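Local coordinates for protein fructuronate-tagaturonate epimerase UxaE from Cohnella laeviribosi in complex with 1 glycerol (Cohnella laeviribosi, PDB 6ILB) that probably catalyses the metal-dependent epimerization of D-tagaturonate to D-fructuronate, using zinc held in a parallel beta barrel, at residues B[30-35]-B[43-48]; B[159-164]-B[178-183]; B[270-275]-B[299-304]; B[377-382]-B[462-467]. All coordinates share one frame; numbering follows the deposited sequence.

Interactions 2 and 3 lie in the buried core, interaction 1 is partly exposed, and interaction 4 is buried between helices well away from the metal. Interactions 2 and 3 belong to one closed parallel barrel: strands 178-182 and 267-271 are neighbours in it, L181 O lies 3.1 Å from S271 N, and both contacts supply ligands to the same zinc. Their chemistry is therefore backbone pairing with metal-binding side chains at the strand ends. Interaction 1 also depends on backbone hydrogen bonds, but antiparallel ones in a separate sheet, its centre about 37 Å from that of interaction 2. Interaction 4 has no hydrogen bond across it and rests on aliphatic contacts.

Interaction 1 (B[30-35]-B[43-48]); sequences RVQMIK and VAEGSG
E45 and R30 pair backbone to backbone, R30 N giving to E45 O at 2.7 Å and E45 N returning a bond to R30 O at 2.9 Å. E45 CB sits obliquely to the R30 guanidinium. From there CG runs anti to the carbonyl carbon (chi1 -38°) and the chain bends at chi2 (105°), which turns the carboxylate back across the strand. CD then passes R30 CB, and OE2 lies 3.6 Å from that CB and 3.4 Å from R30 O, two acceptor oxygens side by side without a bond. The other oxygen, OE1, is 5.1 Å from R30 NE, the opposite charges near but not in contact. R30 instead places one guanidinium face toward G46 N. Two residues along, Q32 and V43 form the next hydrogen-bonded pair, with V31 and A44 as the non-hydrogen-bonded pair between them. This is the beta hairpin of strands 29-36 and 39-45, set inside a five-stranded antiparallel sheet: strand 17-26 continues it beyond 29-36, and strand 62-66 beyond 39-45. On the E45 side of the sheet, Q32 runs alongside V43, with CG 4.0 Å from V43 CB. I34 crosses V43 at about a right angle, its CG2 meeting V43 CG2 at 3.5 Å. The other side carries V31 and A44, whose methyls CG2 and CB are 4.4 Å apart, and there F147 of helix 135-149 packs on V31.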
loop_
_atom_site.group_PDB
_atom_site.type_symbol
_atom_site.label_atom_id
_atom_site.label_comp_id
_atom_site.label_asym_id
_atom_site.label_seq_id
_atom_site.Cartn_x
_atom_site.Cartn_y
_atom_site.Cartn_z
ATOM N N ARG B 30 2.328 0.604 -33.630
ATOM C CA ARG B 30 1.370 1.346 -32.824
ATOM C C ARG B 30 0.736 0.390 -31.818
ATOM O O ARG B 30 0.459 -0.770 -32.140
ATOM C CB ARG B 30 0.278 1.976 -33.700
ATOM C CG ARG B 30 0.455 3.455 -34.051
ATOM C CD ARG B 30 0.991 3.654 -35.482
ATOM N NE ARG B 30 0.227 2.911 -36.484
ATOM C CZ ARG B 30 0.624 2.708 -37.739
ATOM N NH1 ARG B 30 1.781 3.200 -38.168
ATOM N NH2 ARG B 30 -0.147 2.016 -38.569
ATOM N N VAL B 31 0.527 0.868 -30.593
ATOM C CA VAL B 31 -0.143 0.082 -29.563
ATOM C C VAL B 31 -1.167 0.966 -28.867
ATOM O O VAL B 31 -0.906 2.145 -28.599
ATOM C CB VAL B 31 0.850 -0.516 -28.544
ATOM C CG1 VAL B 31 0.149 -1.542 -27.681
ATOM C CG2 VAL B 31 2.004 -1.184 -29.256
ATOM N N GLN B 32 -2.340 0.394 -28.592
ATOM C CA GLN B 32 -3.399 1.069 -27.851
ATOM C C GLN B 32 -4.216 0.027 -27.099
ATOM O O GLN B 32 -4.090 -1.183 -27.327
ATOM C CB GLN B 32 -4.301 1.889 -28.772
ATOM C CG GLN B 32 -5.073 1.041 -29.759
ATOM C CD GLN B 32 -5.956 1.876 -30.661
ATOM O OE1 GLN B 32 -5.566 2.960 -31.100
ATOM N NE2 GLN B 32 -7.153 1.375 -30.943
ATOM N N MET B 33 -5.064 0.509 -26.192
ATOM C CA MET B 33 -5.832 -0.356 -25.310
ATOM C C MET B 33 -7.318 -0.181 -25.568
ATOM O O MET B 33 -7.793 0.941 -25.794
ATOM C CB MET B 33 -5.528 -0.061 -23.855
ATOM C CG MET B 33 -4.379 -0.878 -23.313
ATOM S SD MET B 33 -4.311 -0.734 -21.514
ATOM C CE MET B 33 -5.866 -1.494 -21.072
ATOM N N ILE B 34 -8.048 -1.297 -25.501
ATOM C CA ILE B 34 -9.453 -1.338 -25.872
ATOM C C ILE B 34 -10.273 -1.985 -24.766
ATOM O O ILE B 34 -9.774 -2.807 -23.994
ATOM C CB ILE B 34 -9.650 -2.110 -27.194
ATOM C CG1 ILE B 34 -9.225 -3.567 -27.024
ATOM C CG2 ILE B 34 -8.872 -1.454 -28.325
ATOM C CD1 ILE B 34 -9.910 -4.503 -27.976
ATOM N N LYS B 35 -11.545 -1.606 -24.696
ATOM C CA LYS B 35 -12.575 -2.386 -24.016
ATOM C C LYS B 35 -13.498 -2.981 -25.075
ATOM O O LYS B 35 -14.021 -2.261 -25.934
ATOM C CB LYS B 35 -13.384 -1.535 -23.022
ATOM C CG LYS B 35 -14.781 -2.102 -22.600
ATOM C CD LYS B 35 -15.970 -1.738 -23.551
ATOM C CE LYS B 35 -17.334 -2.021 -22.911
ATOM N NZ LYS B 35 -17.734 -3.439 -23.044
ATOM N N VAL B 43 -4.046 -3.703 -28.586
ATOM C CA VAL B 43 -4.205 -3.683 -30.041
ATOM C C VAL B 43 -2.939 -3.102 -30.654
ATOM O O VAL B 43 -2.623 -1.931 -30.424
ATOM C CB VAL B 43 -5.430 -2.864 -30.470
ATOM C CG1 VAL B 43 -5.372 -2.563 -31.958
ATOM C CG2 VAL B 43 -6.696 -3.602 -30.109
ATOM N N ALA B 44 -2.228 -3.911 -31.447
ATOM C CA ALA B 44 -0.931 -3.539 -32.012
ATOM C C ALA B 44 -0.980 -3.565 -33.535
ATOM O O ALA B 44 -1.139 -4.629 -34.140
ATOM C CB ALA B 44 0.177 -4.466 -31.508
ATOM N N GLU B 45 -0.823 -2.397 -34.146
ATOM C CA GLU B 45 -0.770 -2.224 -35.590
ATOM C C GLU B 45 0.648 -1.841 -36.005
ATOM O O GLU B 45 1.480 -1.461 -35.174
ATOM C CB GLU B 45 -1.774 -1.150 -36.047
ATOM C CG GLU B 45 -3.110 -1.166 -35.272
ATOM C CD GLU B 45 -3.278 -0.023 -34.243
ATOM O OE1 GLU B 45 -4.043 0.923 -34.531
ATOM O OE2 GLU B 45 -2.679 -0.076 -33.139
ATOM N N GLY B 46 0.923 -1.952 -37.300
ATOM C CA GLY B 46 2.227 -1.581 -37.827
ATOM C C GLY B 46 3.205 -2.739 -37.805
ATOM O O GLY B 46 2.830 -3.912 -37.721
ATOM N N SER B 47 4.491 -2.399 -37.877
ATOM C CA SER B 47 5.507 -3.440 -37.920
ATOM C C SER B 47 6.792 -2.963 -37.252
ATOM O O SER B 47 7.156 -1.787 -37.327
ATOM C CB SER B 47 5.785 -3.885 -39.356
ATOM O OG SER B 47 6.587 -5.052 -39.361
ATOM N N GLY B 48 7.485 -3.905 -36.640
ATOM C CA GLY B 48 8.600 -3.621 -35.759
ATOM C C GLY B 48 8.721 -4.721 -34.729
ATOM O O GLY B 48 7.862 -5.591 -34.609
#

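Interaction 2 (B[159-164]-B[178-183]); sequences GDHLKK and MLTLDC. With ZN (zinc ion), chain F.
G159 and M178 begin the backbone pairing, G159 N giving to M178 O at 3.0 Å. T180 N follows with a bond to G159 O, and D182 N gives a nearly straight one to L162 O (170° at the hydrogen). Between them a beta bulge slips the register by one, and L162 N makes only a weak bond to T180 O. These adjacent parallel barrel strands are joined by helix 165-173 in a beta-alpha-beta unit. Apolar contact lies on the helix side: L162 CD2 meets L179 CD1 at 3.4 Å, the side chains crossing at a slant, and I168 of that helix touches both. On the other side H161 binds zinc through NE2 at 2.4 Å, while ND1 makes a weak bond to OD1 of D160, the predicted proton acceptor, which also forms a salt bridge with K366. T180 sets CG2 over one ring face of H161, and its hydroxyl is hydrogen-bonded to D158, K366 and E269, the predicted proton donor. D182 OD2 comes to the imidazole edge in the ring plane, 3.6 Å from H161 CD2, with the carboxylate turned 86° to the ring, while its OD1 is hydrogen-bonded to S184. Alongside, K163 CG rests against D182 CB at 3.5 Å; its bend at chi3 (69°) carries the ammonium on to a salt bridge with E185. With an alanine here, E185 would probably lose one of its lysine partners and D182 its aliphatic cover.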
loop_
_atom_site.group_PDB
_atom_site.type_symbol
_atom_site.label_atom_id
_atom_site.label_comp_id
_atom_site.label_asym_id
_atom_site.label_seq_id
_atom_site.Cartn_x
_atom_site.Cartn_y
_atom_site.Cartn_z
ATOM N N GLY B 159 6.773 -3.915 -1.836
ATOM C CA GLY B 159 6.455 -5.112 -1.077
ATOM C C GLY B 159 6.206 -4.795 0.388
ATOM O O GLY B 159 7.160 -4.598 1.149
ATOM N N ASP B 160 4.934 -4.754 0.795
ATOM C CA ASP B 160 4.561 -4.219 2.100
ATOM C C ASP B 160 4.731 -5.256 3.216
ATOM O O ASP B 160 4.218 -6.379 3.127
ATOM C CB ASP B 160 3.112 -3.721 2.068
ATOM C CG ASP B 160 2.826 -2.705 3.168
ATOM O OD1 ASP B 160 3.793 -2.288 3.828
ATOM O OD2 ASP B 160 1.655 -2.315 3.374
ATOM N N HIS B 161 5.443 -4.867 4.277
ATOM C CA HIS B 161 5.533 -5.667 5.503
ATOM C C HIS B 161 6.083 -7.075 5.248
ATOM O O HIS B 161 5.628 -8.055 5.838
ATOM C CB HIS B 161 4.177 -5.737 6.200
ATOM C CG HIS B 161 3.786 -4.463 6.876
ATOM N ND1 HIS B 161 3.198 -3.412 6.200
ATOM C CD2 HIS B 161 3.892 -4.069 8.169
ATOM C CE1 HIS B 161 2.963 -2.425 7.045
ATOM N NE2 HIS B 161 3.373 -2.800 8.245
ATOM N N LEU B 162 7.063 -7.179 4.363
ATOM C CA LEU B 162 7.797 -8.426 4.217
ATOM C C LEU B 162 8.591 -8.728 5.484
ATOM O O LEU B 162 9.237 -7.846 6.053
ATOM C CB LEU B 162 8.724 -8.345 3.007
ATOM C CG LEU B 162 8.149 -8.707 1.634
ATOM C CD1 LEU B 162 6.770 -8.122 1.423
ATOM C CD2 LEU B 162 9.054 -8.308 0.504
ATOM N N LYS B 163 8.532 -9.986 5.931
ATOM C CA LYS B 163 9.203 -10.443 7.145
ATOM C C LYS B 163 10.268 -11.496 6.890
ATOM O O LYS B 163 11.209 -11.599 7.678
ATOM C CB LYS B 163 8.185 -11.021 8.147
ATOM C CG LYS B 163 7.152 -10.020 8.683
ATOM C CD LYS B 163 6.003 -10.714 9.416
ATOM C CE LYS B 163 6.470 -11.331 10.725
ATOM N NZ LYS B 163 6.663 -12.816 10.643
ATOM N N LYS B 164 10.162 -12.260 5.806
ATOM C CA LYS B 164 11.038 -13.395 5.554
ATOM C C LYS B 164 11.952 -13.130 4.367
ATOM O O LYS B 164 11.542 -12.517 3.373
ATOM C CB LYS B 164 10.223 -14.666 5.313
ATOM C CG LYS B 164 9.105 -14.858 6.328
ATOM C CD LYS B 164 9.323 -16.080 7.198
ATOM C CE LYS B 164 8.504 -15.977 8.477
ATOM N NZ LYS B 164 9.138 -15.030 9.431
ATOM N N MET B 178 10.420 -0.590 -3.916
ATOM C CA MET B 178 10.270 -0.197 -2.532
ATOM C C MET B 178 10.071 -1.460 -1.706
ATOM O O MET B 178 9.331 -2.363 -2.104
ATOM C CB MET B 178 9.087 0.773 -2.358
ATOM C CG MET B 178 8.882 1.221 -0.934
ATOM S SD MET B 178 7.447 2.279 -0.784
ATOM C CE MET B 178 7.279 2.340 0.999
ATOM N N LEU B 179 10.718 -1.519 -0.551
ATOM C CA LEU B 179 10.602 -2.675 0.321
ATOM C C LEU B 179 10.318 -2.192 1.733
ATOM O O LEU B 179 11.067 -1.369 2.266
ATOM C CB LEU B 179 11.878 -3.524 0.279
ATOM C CG LEU B 179 11.892 -4.506 1.456
ATOM C CD1 LEU B 179 10.800 -5.506 1.207
ATOM C CD2 LEU B 179 13.230 -5.212 1.611
ATOM N N THR B 180 9.240 -2.700 2.335
ATOM C CA THR B 180 8.852 -2.349 3.695
ATOM C C THR B 180 9.174 -3.531 4.601
ATOM O O THR B 180 8.512 -4.572 4.536
ATOM C CB THR B 180 7.365 -1.997 3.756
ATOM O OG1 THR B 180 7.073 -0.981 2.785
ATOM C CG2 THR B 180 6.966 -1.498 5.143
ATOM N N LEU B 181 10.184 -3.367 5.445
ATOM C CA LEU B 181 10.629 -4.424 6.337
ATOM C C LEU B 181 9.805 -4.400 7.621
ATOM O O LEU B 181 9.843 -3.421 8.373
ATOM C CB LEU B 181 12.115 -4.250 6.646
ATOM C CG LEU B 181 12.742 -5.376 7.463
ATOM C CD1 LEU B 181 12.725 -6.678 6.633
ATOM C CD2 LEU B 181 14.147 -4.994 7.925
ATOM N N ASP B 182 9.082 -5.482 7.880
ATOM C CA ASP B 182 8.319 -5.654 9.115
ATOM C C ASP B 182 9.208 -6.304 10.174
ATOM O O ASP B 182 9.726 -7.401 9.965
ATOM C CB ASP B 182 7.085 -6.509 8.827
ATOM C CG ASP B 182 6.155 -6.635 10.017
ATOM O OD1 ASP B 182 6.542 -6.254 11.145
ATOM O OD2 ASP B 182 5.012 -7.113 9.812
ATOM N N CYS B 183 9.397 -5.633 11.306
ATOM C CA CYS B 183 10.281 -6.148 12.344
ATOM C C CYS B 183 9.511 -6.612 13.578
ATOM O O CYS B 183 9.994 -6.463 14.699
ATOM C CB CYS B 183 11.330 -5.105 12.730
ATOM S SG CYS B 183 12.194 -4.336 11.322
HETATM ZN ZN ZN F . 3.439 -1.082 9.960
#

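Interaction 3 (B[270-275]-B[299-304]); sequences ISIDET and FSMAPR. With ZN (zinc ion), chain F.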
loop_
_atom_site.group_PDB
_atom_site.type_symbol
_atom_site.label_atom_id
_atom_site.label_comp_id
_atom_site.label_asym_id
_atom_site.label_seq_id
_atom_site.Cartn_x
_atom_site.Cartn_y
_atom_site.Cartn_z
ATOM N N ILE B 270 11.397 1.134 6.805
ATOM C CA ILE B 270 11.418 0.343 8.026
ATOM C C ILE B 270 10.140 0.602 8.815
ATOM O O ILE B 270 9.802 1.750 9.130
ATOM C CB ILE B 270 12.678 0.637 8.854
ATOM C CG1 ILE B 270 13.894 0.043 8.134
ATOM C CG2 ILE B 270 12.539 0.049 10.241
ATOM C CD1 ILE B 270 15.138 0.878 8.208
ATOM N N SER B 271 9.438 -0.469 9.137
ATOM C CA SER B 271 8.198 -0.408 9.889
ATOM C C SER B 271 8.478 -0.828 11.322
ATOM O O SER B 271 8.950 -1.946 11.563
ATOM C CB SER B 271 7.151 -1.318 9.256
ATOM O OG SER B 271 6.054 -1.491 10.128
ATOM N N ILE B 272 8.208 0.063 12.269
ATOM C CA ILE B 272 8.336 -0.281 13.681
ATOM C C ILE B 272 7.097 0.140 14.457
ATOM O O ILE B 272 7.178 0.348 15.673
ATOM C CB ILE B 272 9.584 0.356 14.321
ATOM C CG1 ILE B 272 9.459 1.874 14.322
ATOM C CG2 ILE B 272 10.873 -0.108 13.651
ATOM C CD1 ILE B 272 10.557 2.569 15.098
ATOM N N ASP B 273 5.947 0.289 13.776
ATOM C CA ASP B 273 4.678 0.549 14.457
ATOM C C ASP B 273 3.957 -0.734 14.854
ATOM O O ASP B 273 2.714 -0.781 14.825
ATOM C CB ASP B 273 3.761 1.414 13.591
ATOM C CG ASP B 273 3.401 0.733 12.311
ATOM O OD1 ASP B 273 4.350 0.240 11.677
ATOM O OD2 ASP B 273 2.208 0.653 11.961
ATOM N N GLU B 274 4.712 -1.785 15.186
ATOM C CA GLU B 274 4.189 -3.036 15.718
ATOM C C GLU B 274 4.564 -3.235 17.175
ATOM O O GLU B 274 4.462 -4.350 17.684
ATOM C CB GLU B 274 4.690 -4.222 14.895
ATOM C CG GLU B 274 4.005 -4.360 13.547
ATOM C CD GLU B 274 4.507 -3.374 12.506
ATOM O OE1 GLU B 274 5.709 -2.994 12.521
ATOM O OE2 GLU B 274 3.672 -2.989 11.663
ATOM N N THR B 275 5.037 -2.195 17.846
ATOM C CA THR B 275 5.053 -2.236 19.295
ATOM C C THR B 275 3.619 -2.198 19.816
ATOM O O THR B 275 2.702 -1.702 19.153
ATOM C CB THR B 275 5.860 -1.065 19.871
ATOM O OG1 THR B 275 5.603 0.110 19.096
ATOM C CG2 THR B 275 7.359 -1.345 19.875
ATOM N N PHE B 299 14.689 5.009 3.301
ATOM C CA PHE B 299 13.729 5.827 2.581
ATOM C C PHE B 299 12.762 6.460 3.567
ATOM O O PHE B 299 12.555 7.678 3.544
ATOM C CB PHE B 299 13.016 4.945 1.556
ATOM C CG PHE B 299 11.775 5.552 0.921
ATOM C CD1 PHE B 299 11.874 6.446 -0.143
ATOM C CD2 PHE B 299 10.509 5.139 1.322
ATOM C CE1 PHE B 299 10.746 6.952 -0.750
ATOM C CE2 PHE B 299 9.362 5.645 0.720
ATOM C CZ PHE B 299 9.479 6.553 -0.319
ATOM N N SER B 300 12.214 5.657 4.483
ATOM C CA SER B 300 11.232 6.159 5.431
ATOM C C SER B 300 11.215 5.286 6.679
ATOM O O SER B 300 11.673 4.139 6.675
ATOM C CB SER B 300 9.820 6.223 4.812
ATOM O OG SER B 300 9.343 4.930 4.456
ATOM N N MET B 301 10.665 5.849 7.751
ATOM C CA MET B 301 10.401 5.123 8.983
ATOM C C MET B 301 8.937 5.303 9.350
ATOM O O MET B 301 8.401 6.407 9.235
ATOM C CB MET B 301 11.279 5.628 10.115
ATOM C CG MET B 301 11.394 4.651 11.262
ATOM S SD MET B 301 13.000 3.840 11.235
ATOM C CE MET B 301 14.110 5.207 11.572
ATOM N N ALA B 302 8.291 4.215 9.788
ATOM C CA ALA B 302 6.879 4.212 10.184
ATOM C C ALA B 302 6.744 4.016 11.689
ATOM O O ALA B 302 6.651 2.884 12.168
ATOM C CB ALA B 302 6.113 3.121 9.440
ATOM N N PRO B 303 6.717 5.080 12.478
ATOM C CA PRO B 303 6.554 4.916 13.921
ATOM C C PRO B 303 5.108 4.653 14.306
ATOM O O PRO B 303 4.163 4.976 13.586
ATOM C CB PRO B 303 7.036 6.252 14.486
ATOM C CG PRO B 303 6.852 7.199 13.400
ATOM C CD PRO B 303 7.016 6.467 12.112
ATOM N N ARG B 304 4.959 4.031 15.472
ATOM C CA ARG B 304 3.657 3.846 16.096
ATOM C C ARG B 304 3.283 5.128 16.826
ATOM O O ARG B 304 3.841 5.429 17.883
ATOM C CB ARG B 304 3.693 2.669 17.063
ATOM C CG ARG B 304 2.432 1.823 17.036
ATOM C CD ARG B 304 1.561 2.183 18.191
ATOM N NE ARG B 304 0.594 1.148 18.508
ATOM C CZ ARG B 304 -0.485 1.372 19.241
ATOM N NH1 ARG B 304 -0.720 2.595 19.712
ATOM N NH2 ARG B 304 -1.321 0.388 19.499
HETATM ZN ZN ZN F . 3.439 -1.082 9.960
#
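In the zinc site at the C-terminal end of the barrel strands, D273 folds against R304, its CB 3.7 Å from R304 CB, just past the paired strands 267-271 and 300-302. In the parallel pairing, I270 N gives to S300 O at 3.0 Å, A302 N to I270 O, and I272 N to A302 O. On one side of the sheet, I270 and M301 lie side by side, with I270 CG2 3.9 Å from M301 SD; M251 of helix 234-259 covers I270. On the other side A302 sits beside S271, itself a zinc ligand through OG at 2.7 Å, and the chain beyond adds two more. D273 CG lies between its backbone N and carbonyl carbon (chi1 62°), which brings OD1 to zinc at 2.4 Å. E274 OE2 binds at 2.6 Å; S271 OG is also 2.9 Å from D273 OD1 and 2.8 Å from E274 OE1, and H161 and H343 complete the site. R304 CG passes D273 O, and its NE reaches obliquely toward T275 O. S300 OG bonds to E269, the predicted proton donor. Metal ligands gathered on the loops and strand ends at one mouth of the barrel are characteristic of TIM-barrel enzymes.

Interaction 4 (B[377-382]-B[462-467]); sequences RIVAKT and FRTLSE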
loop_
_atom_site.group_PDB
_atom_site.type_symbol
_atom_site.label_atom_id
_atom_site.label_comp_id
_atom_site.label_asym_id
_atom_site.label_seq_id
_atom_site.Cartn_x
_atom_site.Cartn_y
_atom_site.Cartn_z
ATOM N N ARG B 377 -18.801 0.207 -2.214
ATOM C CA ARG B 377 -19.828 1.246 -2.291
ATOM C C ARG B 377 -20.540 1.213 -3.636
ATOM O O ARG B 377 -21.764 1.379 -3.704
ATOM C CB ARG B 377 -19.209 2.626 -2.043
ATOM C CG ARG B 377 -20.208 3.721 -1.698
ATOM C CD ARG B 377 -19.658 5.120 -1.962
ATOM N NE ARG B 377 -18.384 5.399 -1.285
ATOM C CZ ARG B 377 -18.262 5.733 0.007
ATOM N NH1 ARG B 377 -19.332 5.817 0.805
ATOM N NH2 ARG B 377 -17.054 5.955 0.519
ATOM N N ILE B 378 -19.790 0.977 -4.714
ATOM C CA ILE B 378 -20.378 0.931 -6.048
ATOM C C ILE B 378 -21.316 -0.263 -6.182
ATOM O O ILE B 378 -22.368 -0.169 -6.823
ATOM C CB ILE B 378 -19.267 0.910 -7.113
ATOM C CG1 ILE B 378 -18.578 2.274 -7.194
ATOM C CG2 ILE B 378 -19.842 0.553 -8.460
ATOM C CD1 ILE B 378 -19.515 3.388 -7.480
ATOM N N VAL B 379 -20.963 -1.400 -5.576
ATOM C CA VAL B 379 -21.846 -2.563 -5.626
ATOM C C VAL B 379 -23.114 -2.310 -4.825
ATOM O O VAL B 379 -24.208 -2.740 -5.219
ATOM C CB VAL B 379 -21.122 -3.823 -5.126
ATOM C CG1 VAL B 379 -22.115 -4.962 -4.928
ATOM C CG2 VAL B 379 -20.048 -4.232 -6.103
ATOM N N ALA B 380 -22.995 -1.618 -3.685
ATOM C CA ALA B 380 -24.185 -1.255 -2.927
ATOM C C ALA B 380 -25.058 -0.287 -3.714
ATOM O O ALA B 380 -26.288 -0.384 -3.678
ATOM C CB ALA B 380 -23.791 -0.655 -1.577
ATOM N N LYS B 381 -24.440 0.649 -4.435
ATOM C CA LYS B 381 -25.201 1.587 -5.259
ATOM C C LYS B 381 -25.950 0.868 -6.379
ATOM O O LYS B 381 -27.168 1.027 -6.527
ATOM C CB LYS B 381 -24.269 2.649 -5.848
ATOM C CG LYS B 381 -23.836 3.750 -4.871
ATOM C CD LYS B 381 -22.606 4.546 -5.371
ATOM C CE LYS B 381 -22.722 6.060 -5.104
ATOM N NZ LYS B 381 -22.947 6.831 -6.382
ATOM N N THR B 382 -25.239 0.052 -7.168
ATOM C CA THR B 382 -25.737 -0.439 -8.449
ATOM C C THR B 382 -26.138 -1.909 -8.473
ATOM O O THR B 382 -26.635 -2.372 -9.503
ATOM C CB THR B 382 -24.676 -0.223 -9.534
ATOM O OG1 THR B 382 -23.495 -0.946 -9.167
ATOM C CG2 THR B 382 -24.358 1.261 -9.698
ATOM N N PHE B 462 -16.780 -8.642 -9.852
ATOM C CA PHE B 462 -15.931 -8.069 -10.893
ATOM C C PHE B 462 -16.725 -7.707 -12.139
ATOM O O PHE B 462 -16.397 -6.729 -12.824
ATOM C CB PHE B 462 -14.811 -9.035 -11.247
ATOM C CG PHE B 462 -13.621 -8.918 -10.358
ATOM C CD1 PHE B 462 -12.682 -7.921 -10.570
ATOM C CD2 PHE B 462 -13.435 -9.803 -9.304
ATOM C CE1 PHE B 462 -11.568 -7.814 -9.743
ATOM C CE2 PHE B 462 -12.327 -9.706 -8.478
ATOM C CZ PHE B 462 -11.396 -8.707 -8.693
ATOM N N ARG B 463 -17.785 -8.456 -12.436
ATOM C CA ARG B 463 -18.575 -8.144 -13.617
ATOM C C ARG B 463 -19.392 -6.874 -13.419
ATOM O O ARG B 463 -19.543 -6.084 -14.360
ATOM C CB ARG B 463 -19.475 -9.324 -13.970
ATOM C CG ARG B 463 -20.141 -9.210 -15.346
ATOM C CD ARG B 463 -20.363 -10.588 -15.955
ATOM N NE ARG B 463 -20.725 -11.594 -14.956
ATOM C CZ ARG B 463 -21.804 -11.541 -14.178
ATOM N NH1 ARG B 463 -22.654 -10.521 -14.273
ATOM N NH2 ARG B 463 -22.036 -12.516 -13.300
ATOM N N THR B 464 -19.927 -6.647 -12.205
ATOM C CA THR B 464 -20.639 -5.386 -11.974
ATOM C C THR B 464 -19.672 -4.210 -11.889
ATOM O O THR B 464 -20.023 -3.100 -12.302
ATOM C CB THR B 464 -21.548 -5.442 -10.723
ATOM O OG1 THR B 464 -21.948 -4.118 -10.362
ATOM C CG2 THR B 464 -20.878 -6.030 -9.539
ATOM N N LEU B 465 -18.453 -4.436 -11.381
ATOM C CA LEU B 465 -17.419 -3.402 -11.424
ATOM C C LEU B 465 -16.986 -3.097 -12.856
ATOM O O LEU B 465 -16.785 -1.927 -13.211
ATOM C CB LEU B 465 -16.207 -3.813 -10.588
ATOM C CG LEU B 465 -16.160 -3.346 -9.130
ATOM C CD1 LEU B 465 -16.373 -1.839 -9.054
ATOM C CD2 LEU B 465 -17.141 -4.086 -8.242
ATOM N N SER B 466 -16.817 -4.134 -13.691
ATOM C CA SER B 466 -16.458 -3.888 -15.086
ATOM C C SER B 466 -17.539 -3.103 -15.811
ATOM O O SER B 466 -17.248 -2.320 -16.721
ATOM C CB SER B 466 -16.212 -5.200 -15.817
ATOM O OG SER B 466 -16.260 -4.962 -17.211
ATOM N N GLU B 467 -18.798 -3.313 -15.430
ATOM C CA GLU B 467 -19.903 -2.627 -16.082
ATOM C C GLU B 467 -20.091 -1.214 -15.542
ATOM O O GLU B 467 -20.527 -0.329 -16.284
ATOM C CB GLU B 467 -21.183 -3.461 -15.936
ATOM C CG GLU B 467 -22.478 -2.661 -15.904
ATOM C CD GLU B 467 -23.709 -3.549 -15.820
ATOM O OE1 GLU B 467 -24.481 -3.584 -16.811
ATOM O OE2 GLU B 467 -23.894 -4.215 -14.769
#
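V379 and L465 meet at about a right angle, V379 CG2 pressing on L465 CD2 at 3.6 Å. The segment axes of 377-382 and 462-467 cross at 83°, 10.0 Å apart at the closest, and the two segments meet over a small patch. The same V379 methyl also faces T464, whose side chain again stands nearly perpendicular to it, CG2 to CG2 at 4.0 Å. V379 CG2 thus rests against two consecutive residues, T464 and L465. I378 adds a looser apolar contact, its CG2 4.3 Å from L465 CD1.

At the C-terminal end of helix 369-382 the side chains turn polar. T382 and T464 approach at a slant, their OG1 atoms 3.7 Å apart. T382 OG1 lies between its backbone N and carbonyl carbon (chi1 60°), a turn that points the hydroxyl back to I378 O at 2.7 Å. That oxygen also accepts from T382 N, the two donors reaching it from opposite faces of the carbonyl plane. A valine in place of T382 is likely to cost I378 O one of its two donors and T464 OG1 its nearby hydroxyl.

L386 of helix 384-396 touches both V379 and T464, and Y472 of helix 469-487 touches L465. The arrangement is a near-orthogonal helix crossing in a TIM-barrel protein, and joins helix 369-382, which follows barrel strand 363-367, to helix 458-467 near the C-terminus.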